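Long-range contacts in (R)-specific secondary-alkylsulfatase (Pseudomonas sp., PDB 4AXH), which catalyses the zinc-dependent hydrolysis of (R)-secondary-alkyl sulfates with strict inversion of configuration, giving (S)-alcohols and sulfate: residues A[573-579]-A[606-612]; A[214-219]-A[543-547]; A[580-584]-A[595-600]. All coordinates share one frame; numbering follows the deposited sequence.

Interaction 1: A[573-579]-A[606-612]; sequences NWVFEDL and TVKLTKP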
# COMPACT_ATOMS: atom_id res chain seq x y z
N ASN A 573 26.60 -18.68 -11.26
CA ASN A 573 26.15 -19.69 -10.30
C ASN A 573 26.92 -19.44 -9.01
O ASN A 573 28.09 -19.04 -9.05
CB ASN A 573 26.41 -21.10 -10.78
CG ASN A 573 25.37 -21.61 -11.74
OD1 ASN A 573 24.24 -21.10 -11.82
ND2 ASN A 573 25.71 -22.66 -12.48
N TRP A 574 26.25 -19.61 -7.87
CA TRP A 574 26.81 -19.44 -6.54
C TRP A 574 26.46 -20.70 -5.76
O TRP A 574 25.31 -21.16 -5.79
CB TRP A 574 26.20 -18.20 -5.86
CG TRP A 574 26.65 -16.89 -6.44
CD1 TRP A 574 26.22 -16.32 -7.60
CD2 TRP A 574 27.58 -15.98 -5.86
NE1 TRP A 574 26.87 -15.12 -7.81
CE2 TRP A 574 27.69 -14.88 -6.74
CE3 TRP A 574 28.33 -15.98 -4.67
CZ2 TRP A 574 28.53 -13.79 -6.48
CZ3 TRP A 574 29.17 -14.90 -4.42
CH2 TRP A 574 29.27 -13.83 -5.32
N VAL A 575 27.47 -21.30 -5.10
CA VAL A 575 27.28 -22.53 -4.33
C VAL A 575 27.85 -22.39 -2.95
O VAL A 575 29.02 -22.05 -2.80
CB VAL A 575 27.59 -23.88 -5.06
CG1 VAL A 575 28.11 -23.68 -6.49
CG2 VAL A 575 28.50 -24.80 -4.26
N PHE A 576 26.99 -22.57 -1.96
CA PHE A 576 27.32 -22.43 -0.55
C PHE A 576 27.34 -23.79 0.13
O PHE A 576 26.28 -24.32 0.49
CB PHE A 576 26.34 -21.45 0.12
CG PHE A 576 26.43 -20.02 -0.38
CD1 PHE A 576 25.69 -19.60 -1.48
CD2 PHE A 576 27.22 -19.09 0.28
CE1 PHE A 576 25.74 -18.28 -1.92
CE2 PHE A 576 27.27 -17.76 -0.16
CZ PHE A 576 26.54 -17.37 -1.26
N GLU A 577 28.54 -24.36 0.26
CA GLU A 577 28.80 -25.68 0.84
C GLU A 577 28.28 -25.86 2.27
O GLU A 577 27.71 -26.91 2.59
CB GLU A 577 30.30 -26.07 0.71
CG GLU A 577 31.30 -24.99 1.12
CD GLU A 577 32.31 -24.49 0.09
OE1 GLU A 577 32.03 -24.57 -1.13
OE2 GLU A 577 33.39 -24.00 0.50
N ASP A 578 28.46 -24.83 3.11
CA ASP A 578 28.01 -24.83 4.51
C ASP A 578 26.47 -24.76 4.63
O ASP A 578 25.92 -25.15 5.67
CB ASP A 578 28.65 -23.65 5.27
CG ASP A 578 28.17 -22.28 4.82
OD1 ASP A 578 28.07 -22.06 3.59
OD2 ASP A 578 27.89 -21.44 5.71
N LEU A 579 25.80 -24.24 3.58
CA LEU A 579 24.35 -24.04 3.52
C LEU A 579 23.63 -25.08 2.69
O LEU A 579 22.39 -25.11 2.72
CB LEU A 579 24.05 -22.67 2.90
CG LEU A 579 23.98 -21.47 3.83
CD1 LEU A 579 24.28 -20.21 3.07
CD2 LEU A 579 22.61 -21.35 4.46
N THR A 606 31.11 -19.83 -11.83
CA THR A 606 30.56 -20.60 -10.71
C THR A 606 31.37 -20.22 -9.47
O THR A 606 32.59 -20.26 -9.50
CB THR A 606 30.46 -22.10 -11.03
OG1 THR A 606 29.69 -22.27 -12.23
CG2 THR A 606 29.84 -22.92 -9.89
N VAL A 607 30.69 -19.74 -8.43
CA VAL A 607 31.33 -19.23 -7.22
C VAL A 607 31.07 -20.12 -5.99
O VAL A 607 30.01 -20.05 -5.38
CB VAL A 607 30.96 -17.74 -6.94
CG1 VAL A 607 31.98 -17.08 -6.03
CG2 VAL A 607 30.81 -16.93 -8.24
N LYS A 608 32.06 -20.96 -5.64
CA LYS A 608 32.01 -21.83 -4.47
C LYS A 608 32.64 -21.10 -3.28
O LYS A 608 33.78 -20.65 -3.38
CB LYS A 608 32.77 -23.15 -4.72
CG LYS A 608 32.25 -23.98 -5.91
CD LYS A 608 32.46 -25.49 -5.70
CE LYS A 608 33.90 -25.97 -5.68
NZ LYS A 608 34.03 -27.31 -5.06
N LEU A 609 31.87 -20.95 -2.19
CA LEU A 609 32.25 -20.25 -0.94
C LEU A 609 31.29 -20.65 0.15
O LEU A 609 30.37 -21.44 -0.09
CB LEU A 609 32.21 -18.71 -1.13
CG LEU A 609 30.85 -17.97 -1.24
CD1 LEU A 609 31.05 -16.48 -1.29
CD2 LEU A 609 30.07 -18.37 -2.49
N THR A 610 31.48 -20.10 1.35
CA THR A 610 30.60 -20.34 2.50
C THR A 610 29.91 -19.02 2.89
O THR A 610 30.42 -17.95 2.52
CB THR A 610 31.39 -20.94 3.68
OG1 THR A 610 32.24 -19.96 4.28
CG2 THR A 610 32.19 -22.17 3.29
N LYS A 611 28.78 -19.09 3.64
CA LYS A 611 28.09 -17.88 4.12
C LYS A 611 29.05 -17.02 4.98
O LYS A 611 29.17 -15.83 4.66
CB LYS A 611 26.79 -18.21 4.87
CG LYS A 611 25.89 -16.97 5.09
CD LYS A 611 25.37 -16.89 6.53
CE LYS A 611 24.61 -15.62 6.83
NZ LYS A 611 24.00 -15.64 8.19
N PRO A 612 29.80 -17.56 5.99
CA PRO A 612 30.73 -16.69 6.75
C PRO A 612 31.75 -15.93 5.88
O PRO A 612 32.03 -14.78 6.18
CB PRO A 612 31.38 -17.62 7.78
CG PRO A 612 31.06 -19.01 7.33
CD PRO A 612 29.81 -18.94 6.53
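Asn573 lies beside Thr606 in the parallel pairing of strands 573-576 and 606-609, whose axes meet at 16°. The backbone bonds pass back and forth between them. Val607 N gives to Asn573 O at 2.8 Å, Val575 N to Val607 O at 2.8 Å, and Leu609 N to Val575 O at 3.1 Å; a weak bond from Glu577 N to Leu609 O follows.

Apolar and CH-pi contacts gather on the face that carries Trp574, Phe576, Val607 and Leu609. Val607 CB sits over the six-membered ring of Trp574, 4.0 Å from its centroid. Leu609 serves both rings: its CG stands between backbone N and carbonyl carbon (chi1 73°), a turn that brings the branches toward strand 573-576. CD2 then lies over the Phe576 face, 4.0 Å from the ring centroid, and meets Trp574 CE3 at the indole edge, 3.7 Å away. Leu614 of helix 611-618 packs on Trp574, Phe576 and Leu609. On the other face Val575 CG1 touches Thr606 CG2 at 3.9 Å.

The polar side-chain contacts lie past the strands. Lys611 N, in the first turn of a helix, donates to Asp578 OD1 at 3.1 Å, approaching from the syn side and 33° out of the carboxylate plane; its bond to OD2 is weak. The helix start may stabilise the negative charge there. The side chain of Thr610, at the N-cap, caps a backbone N of helix 611-618.

In the SCP2-like C-terminal domain, strand 570-576 is the central strand of the five-stranded mixed sheet, and 605-609 its parallel neighbour, leading through Thr610 into helix 611-618.

Interaction 2: A[214-219]-A[543-547]; sequences AVSENI and MGRAL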
# COMPACT_ATOMS: atom_id res chain seq x y z
N ALA A 214 11.83 -10.05 10.97
CA ALA A 214 12.83 -9.32 11.74
C ALA A 214 14.01 -8.88 10.81
O ALA A 214 14.49 -7.76 10.92
CB ALA A 214 13.32 -10.18 12.89
N VAL A 215 14.41 -9.75 9.86
CA VAL A 215 15.52 -9.49 8.94
C VAL A 215 15.15 -8.74 7.62
O VAL A 215 15.93 -7.91 7.16
CB VAL A 215 16.47 -10.73 8.75
CG1 VAL A 215 16.77 -11.42 10.08
CG2 VAL A 215 15.88 -11.75 7.79
N SER A 216 13.96 -9.01 7.04
CA SER A 216 13.51 -8.43 5.76
C SER A 216 12.98 -6.99 5.79
O SER A 216 13.36 -6.18 4.95
CB SER A 216 12.52 -9.35 5.05
OG SER A 216 13.05 -10.66 4.91
N GLU A 217 12.06 -6.69 6.74
CA GLU A 217 11.49 -5.35 6.87
C GLU A 217 12.52 -4.31 7.40
O GLU A 217 12.40 -3.11 7.07
CB GLU A 217 10.21 -5.37 7.75
CG GLU A 217 10.47 -5.50 9.26
CD GLU A 217 9.26 -5.50 10.18
OE1 GLU A 217 8.58 -4.45 10.27
OE2 GLU A 217 9.03 -6.54 10.85
N ASN A 218 13.52 -4.79 8.19
CA ASN A 218 14.58 -4.01 8.87
C ASN A 218 15.95 -3.89 8.16
O ASN A 218 16.77 -3.08 8.61
CB ASN A 218 14.75 -4.47 10.34
CG ASN A 218 13.50 -4.37 11.20
OD1 ASN A 218 12.97 -3.15 11.36
ND2 ASN A 218 13.02 -5.36 11.76
N ILE A 219 16.22 -4.70 7.08
CA ILE A 219 17.50 -4.67 6.33
C ILE A 219 17.37 -4.34 4.77
O ILE A 219 18.36 -3.91 4.20
CB ILE A 219 18.53 -5.81 6.73
CG1 ILE A 219 18.48 -6.16 8.28
CG2 ILE A 219 19.96 -5.43 6.33
CD1 ILE A 219 19.06 -7.52 8.75
N MET A 543 23.14 -6.36 12.73
CA MET A 543 21.89 -6.91 12.23
C MET A 543 22.06 -7.59 10.87
O MET A 543 21.57 -8.70 10.71
CB MET A 543 20.79 -5.84 12.17
CG MET A 543 20.06 -5.64 13.49
SD MET A 543 18.52 -6.56 13.58
CE MET A 543 17.62 -5.75 12.26
N GLY A 544 22.80 -6.96 9.95
CA GLY A 544 23.04 -7.48 8.59
C GLY A 544 23.81 -8.79 8.43
O GLY A 544 23.89 -9.33 7.31
N ARG A 545 24.37 -9.34 9.53
CA ARG A 545 25.10 -10.61 9.50
C ARG A 545 24.16 -11.82 9.30
O ARG A 545 24.60 -12.83 8.75
CB ARG A 545 26.03 -10.78 10.73
CG ARG A 545 25.32 -11.00 12.06
CD ARG A 545 26.28 -11.20 13.24
NE ARG A 545 26.31 -12.59 13.70
CZ ARG A 545 26.57 -12.99 14.94
NH1 ARG A 545 26.86 -12.10 15.88
NH2 ARG A 545 26.57 -14.28 15.25
N ALA A 546 22.89 -11.70 9.73
CA ALA A 546 21.81 -12.70 9.67
C ALA A 546 21.17 -12.83 8.29
O ALA A 546 20.17 -13.56 8.14
CB ALA A 546 20.75 -12.39 10.71
N LEU A 547 21.74 -12.16 7.28
CA LEU A 547 21.22 -12.16 5.92
C LEU A 547 21.56 -13.41 5.14
O LEU A 547 22.73 -13.77 5.00
CB LEU A 547 21.68 -10.93 5.12
CG LEU A 547 21.09 -9.58 5.46
CD1 LEU A 547 21.55 -8.56 4.43
CD2 LEU A 547 19.55 -9.60 5.43
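Ile219 of helix 210-219, in the metallo-beta-lactamase domain, packs against Met543 and Leu547 in the 543-547 loop of the SCP2-like C-terminal domain. No hydrogen bond crosses this interdomain contact. Followed outward, Ile219 CB first meets Leu547 CD2 at 4.1 Å. Its CG2 branch continues to Leu547 CD1, 4.0 Å away. The other branch starts at CG1, anti to the carbonyl carbon (chi1 -35°), and comes within 4.1 Å of Met543 CE. The terminal CD1 reaches the loop backbone, 3.4 Å from Met543 O, and also touches Leu547 CD2. Ile219 is thus held between a leucine isobutyl group and a methionine chain.

The Met543 chain bends at chi2 and chi3, which turns its CE toward the helix, 3.7 Å from Asn218 CB. One helical turn before Ile219, Val215 CG1 faces Ala546 CB at 4.1 Å, with Leu261 packing on Val215 and Met543. The helix also borders the catalytic centre: the Asn218 side chain comes close to the zinc ligand His181 and to the sulfate-binding Arg323. The Asn218 amide is fixed by a bond within the helix, ND2 donating to Ala214 O at 2.9 Å, with the acceptor almost in the amide plane.

Interaction 3: A[580-584]-A[595-600]; sequences KQDIA and RVGSLN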
# COMPACT_ATOMS: atom_id res chain seq x y z
N LYS A 580 24.37 -25.87 1.89
CA LYS A 580 23.85 -26.85 0.92
C LYS A 580 22.80 -26.19 -0.01
O LYS A 580 21.79 -26.80 -0.40
CB LYS A 580 23.43 -28.21 1.57
CG LYS A 580 22.21 -28.21 2.51
CD LYS A 580 21.81 -29.63 2.91
CE LYS A 580 20.78 -29.67 4.02
NZ LYS A 580 19.42 -29.31 3.55
N GLN A 581 23.07 -24.91 -0.36
CA GLN A 581 22.20 -24.08 -1.17
C GLN A 581 22.89 -23.52 -2.43
O GLN A 581 23.98 -22.95 -2.36
CB GLN A 581 21.60 -22.93 -0.32
CG GLN A 581 20.27 -22.41 -0.85
CD GLN A 581 20.22 -20.91 -0.87
OE1 GLN A 581 20.06 -20.26 0.17
NE2 GLN A 581 20.35 -20.33 -2.05
N ASP A 582 22.22 -23.69 -3.57
CA ASP A 582 22.69 -23.25 -4.87
C ASP A 582 21.81 -22.12 -5.38
O ASP A 582 20.59 -22.24 -5.36
CB ASP A 582 22.69 -24.42 -5.86
CG ASP A 582 23.70 -25.50 -5.50
OD1 ASP A 582 23.35 -26.41 -4.71
OD2 ASP A 582 24.84 -25.42 -5.98
N ILE A 583 22.42 -21.04 -5.83
CA ILE A 583 21.68 -19.89 -6.33
C ILE A 583 22.21 -19.46 -7.69
O ILE A 583 23.42 -19.30 -7.86
CB ILE A 583 21.50 -18.76 -5.24
CG1 ILE A 583 20.74 -17.50 -5.75
CG2 ILE A 583 22.75 -18.44 -4.43
CD1 ILE A 583 21.51 -16.51 -6.62
N ALA A 584 21.31 -19.30 -8.67
CA ALA A 584 21.68 -18.93 -10.03
C ALA A 584 21.32 -17.49 -10.41
O ALA A 584 20.15 -17.19 -10.69
CB ALA A 584 21.07 -19.93 -11.02
N ARG A 595 17.45 -17.14 -9.00
CA ARG A 595 16.70 -18.37 -8.84
C ARG A 595 17.33 -19.15 -7.71
O ARG A 595 18.43 -19.67 -7.87
CB ARG A 595 16.74 -19.23 -10.12
CG ARG A 595 16.03 -18.66 -11.33
CD ARG A 595 16.20 -19.58 -12.51
NE ARG A 595 15.71 -18.97 -13.74
CZ ARG A 595 15.74 -19.55 -14.93
NH1 ARG A 595 16.22 -20.78 -15.06
NH2 ARG A 595 15.28 -18.92 -16.00
N VAL A 596 16.65 -19.21 -6.56
CA VAL A 596 17.12 -19.93 -5.37
C VAL A 596 16.82 -21.42 -5.59
O VAL A 596 15.74 -21.76 -6.07
CB VAL A 596 16.47 -19.37 -4.08
CG1 VAL A 596 16.97 -20.10 -2.84
CG2 VAL A 596 16.71 -17.86 -3.96
N GLY A 597 17.81 -22.26 -5.29
CA GLY A 597 17.72 -23.72 -5.46
C GLY A 597 18.01 -24.22 -6.87
O GLY A 597 17.91 -25.42 -7.14
N SER A 598 18.40 -23.30 -7.77
CA SER A 598 18.70 -23.62 -9.15
C SER A 598 20.20 -23.42 -9.43
O SER A 598 20.93 -22.87 -8.60
CB SER A 598 17.85 -22.75 -10.08
OG SER A 598 17.92 -23.14 -11.44
N LEU A 599 20.65 -23.93 -10.58
CA LEU A 599 22.00 -23.80 -11.13
C LEU A 599 21.86 -23.75 -12.64
O LEU A 599 21.26 -24.65 -13.24
CB LEU A 599 22.92 -24.98 -10.73
CG LEU A 599 23.49 -25.01 -9.31
CD1 LEU A 599 23.99 -26.40 -8.98
CD2 LEU A 599 24.60 -23.98 -9.11
N ASN A 600 22.36 -22.68 -13.27
CA ASN A 600 22.30 -22.56 -14.72
C ASN A 600 23.32 -23.52 -15.33
O ASN A 600 24.48 -23.53 -14.91
CB ASN A 600 22.54 -21.13 -15.20
CG ASN A 600 22.03 -20.91 -16.59
OD1 ASN A 600 22.69 -21.26 -17.58
ND2 ASN A 600 20.82 -20.39 -16.71
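Asp582 meets a chain that doubles back: a type II turn from Arg595 to Ser598 ends the hairpin pairing and sends 598-600 past the same strand. Gly597 N, within the turn, donates to Asp582 O at 2.8 Å in a bond bent at N-H (133°). The positive phi of Gly597 (83°) suits the third position of such a turn. On the returning chain, the Leu599 side chain packs across Asp582, its CG 3.6 Å from Asp582 CB.

Within 580-584 and 595-600 the pairing is short. Ile583 and Val596 form a non-hydrogen-bonded antiparallel pair. Next to it Ala584 N donates to Arg595 O at 3.0 Å, whereas the return bond from Arg595 N to Ala584 O, at 3.2 Å, is bent. Ala584 CB packs against the returning chain, 3.8 Å from Asn600 N. At the other end the bend of Gln581 at chi2 tips its amide toward Val596, with Gln581 NE2 3.5 Å from Val596 CG1. Lys580 and Gln581 together face Phe576 in a G1 beta bulge, where strand 581-584 starts.

Strand 591-596 is the sheet's edge within this chain. Arg595, and Ser598 in the turn after it, pack on Glu342 of the second subunit, and Arg595 makes a long, weak ion pair with Asp338 of that subunit. Strand 570-576 flanks strand 581-588 on its other edge, and helix 549-559 lies against Gln581, Ile583 and Val596 through Pro549, Asp550 and Phe553.

Overall arrangement
Interactions 1 and 3 belong to one five-stranded sheet: strands 570-576 and 581-588 are neighbours in it, joined by a bond from Trp574 N to Ile583 O, and interaction 3 is nested in the loop that interaction 1 closes. Interaction 1 pairs interior strands and combines backbone bonds with a buried aromatic face; interaction 3 is a surface contact at the sheet's edge, near the second subunit, and relies on the backbone and a turn. Interaction 2 differs in kind, joining two domains by mainly apolar packing with no hydrogen bond across, and lying nearer the zinc site. It touches interaction 1 where Lys611 NZ probably bonds to Arg545 O, but not interaction 3.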